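Local atomic coordinates of cyclopropane mycolic acid synthase 3 (Mycobacterium tuberculosis, PDB entry 1L1E), a protein that probably converts a double bond of alpha mycolic acids into a cyclopropane ring, using S-adenosyl-L-methionine as the one-carbon donor. Residues D41-L45 / Q46-I50. Residues are numbered along the deposited sequence; the frame is centred on the assembly and turned at random.
Sequences DDMTL and QEAQI
Thr44 and Glu47 meet where the loop 41-44 turns into helix 45-58, and the first helical backbone bonds, Ala48 N to Thr44 O (2.9 Å) and Gln49 N to Leu45 O (2.9 Å), follow at once. Two reciprocal bonds close the junction. Glu47 N donates to Thr44 OG1 over 3.1 Å at 160°; a chi1 of 63° sets this hydroxyl between the backbone N and the carbonyl carbon of its own residue, facing the helix start. In return, Thr44 N donates over 3.0 Å to Glu47 OE1, which accepts with its anti lone pair. The Glu47 chain reaches back extended, with CG beside its own backbone N (chi1 -66°) and close against the Thr44 hydroxyl. The same OE1 forms a salt bridge with Arg40, which also pairs with Asp42 and probably eases the repulsion between the two acids. On the buried side, Met43 bends at chi3 and brings CE to 3.3 Å from Glu47 O, while SD packs 4.3 Å from Ala48 CB. The Leu45 and Gln49 side chains run side by side, both touching Trp239 of helix 229-245; Gln49 OE1 bonds to Lys52. The reciprocal Thr44-Glu47 pair is a capping box with Thr44 as N-cap. It begins a helix whose Gln49 side chain lies about 7 Å from the bound S-adenosyl-L-homocysteine and bonds through NE2 to Ser34 O, a residue assigned by similarity to the S-adenosyl-L-methionine site.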
loop_
_atom_site.group_PDB
_atom_site.type_symbol
_atom_site.label_atom_id
_atom_site.label_comp_id
_atom_site.label_asym_id
_atom_site.label_seq_id
_atom_site.Cartn_x
_atom_site.Cartn_y
_atom_site.Cartn_z
ATOM N N ASP A 41 -1.596 -6.309 20.145
ATOM C CA ASP A 41 -0.779 -7.435 19.724
ATOM C C ASP A 41 -1.598 -8.703 19.452
ATOM O O ASP A 41 -1.169 -9.581 18.705
ATOM C CB ASP A 41 0.276 -7.731 20.790
ATOM C CG ASP A 41 1.031 -9.012 20.519
ATOM O OD1 ASP A 41 1.724 -9.090 19.486
ATOM O OD2 ASP A 41 0.924 -9.948 21.338
ATOM N N ASP A 42 -2.778 -8.795 20.056
ATOM C CA ASP A 42 -3.621 -9.979 19.888
ATOM C C ASP A 42 -4.527 -9.939 18.661
ATOM O O ASP A 42 -5.249 -10.901 18.387
ATOM C CB ASP A 42 -4.485 -10.185 21.134
ATOM C CG ASP A 42 -5.446 -9.037 21.366
ATOM O OD1 ASP A 42 -6.328 -8.810 20.510
ATOM O OD2 ASP A 42 -5.319 -8.354 22.401
ATOM N N MET A 43 -4.501 -8.832 17.930
ATOM C CA MET A 43 -5.344 -8.707 16.742
ATOM C C MET A 43 -5.078 -9.769 15.693
ATOM O O MET A 43 -3.958 -10.246 15.546
ATOM C CB MET A 43 -5.156 -7.347 16.082
ATOM C CG MET A 43 -5.783 -6.188 16.798
ATOM S SD MET A 43 -5.541 -4.699 15.809
ATOM C CE MET A 43 -7.224 -4.081 15.708
ATOM N N THR A 44 -6.129 -10.142 14.972
ATOM C CA THR A 44 -6.014 -11.109 13.892
ATOM C C THR A 44 -5.552 -10.258 12.709
ATOM O O THR A 44 -5.546 -9.024 12.795
ATOM C CB THR A 44 -7.382 -11.740 13.526
ATOM O OG1 THR A 44 -8.271 -10.720 13.052
ATOM C CG2 THR A 44 -8.011 -12.414 14.739
ATOM N N LEU A 45 -5.168 -10.906 11.615
ATOM C CA LEU A 45 -4.722 -10.169 10.443
ATOM C C LEU A 45 -5.836 -9.248 9.948
ATOM O O LEU A 45 -5.588 -8.077 9.674
ATOM C CB LEU A 45 -4.301 -11.136 9.330
ATOM C CG LEU A 45 -3.749 -10.502 8.054
ATOM C CD1 LEU A 45 -2.624 -9.514 8.383
ATOM C CD2 LEU A 45 -3.254 -11.605 7.139
ATOM N N GLN A 46 -7.064 -9.761 9.852
ATOM C CA GLN A 46 -8.175 -8.929 9.386
ATOM C C GLN A 46 -8.409 -7.722 10.296
ATOM O O GLN A 46 -8.687 -6.617 9.812
ATOM C CB GLN A 46 -9.474 -9.748 9.256
ATOM C CG GLN A 46 -10.678 -8.908 8.856
ATOM C CD GLN A 46 -11.873 -9.728 8.403
ATOM O OE1 GLN A 46 -12.024 -10.887 8.778
ATOM N NE2 GLN A 46 -12.742 -9.115 7.605
ATOM N N GLU A 47 -8.300 -7.922 11.609
ATOM C CA GLU A 47 -8.491 -6.814 12.550
ATOM C C GLU A 47 -7.369 -5.772 12.386
ATOM O O GLU A 47 -7.617 -4.564 12.446
ATOM C CB GLU A 47 -8.502 -7.325 14.000
ATOM C CG GLU A 47 -9.692 -8.225 14.340
ATOM C CD GLU A 47 -9.712 -8.670 15.786
ATOM O OE1 GLU A 47 -8.660 -9.115 16.295
ATOM O OE2 GLU A 47 -10.790 -8.582 16.417
ATOM N N ALA A 48 -6.142 -6.246 12.176
ATOM C CA ALA A 48 -5.003 -5.341 12.024
ATOM C C ALA A 48 -5.024 -4.587 10.697
ATOM O O ALA A 48 -4.442 -3.506 10.588
ATOM C CB ALA A 48 -3.693 -6.111 12.184
ATOM N N GLN A 49 -5.677 -5.152 9.686
ATOM C CA GLN A 49 -5.772 -4.470 8.388
ATOM C C GLN A 49 -6.862 -3.411 8.503
ATOM O O GLN A 49 -6.782 -2.343 7.881
ATOM C CB GLN A 49 -6.105 -5.462 7.261
ATOM C CG GLN A 49 -4.976 -6.438 6.938
ATOM C CD GLN A 49 -3.781 -5.774 6.246
ATOM O OE1 GLN A 49 -3.528 -4.581 6.416
ATOM N NE2 GLN A 49 -3.035 -6.560 5.478
ATOM N N ILE A 50 -7.893 -3.693 9.296
ATOM C CA ILE A 50 -8.943 -2.696 9.475
ATOM C C ILE A 50 -8.362 -1.574 10.331
ATOM O O ILE A 50 -8.690 -0.399 10.147
ATOM C CB ILE A 50 -10.202 -3.296 10.150
ATOM C CG1 ILE A 50 -10.928 -4.210 9.157
ATOM C CG2 ILE A 50 -11.118 -2.179 10.652
ATOM C CD1 ILE A 50 -11.490 -3.501 7.937
HETATM O O HOH W 1 -8.034 -10.590 18.531
#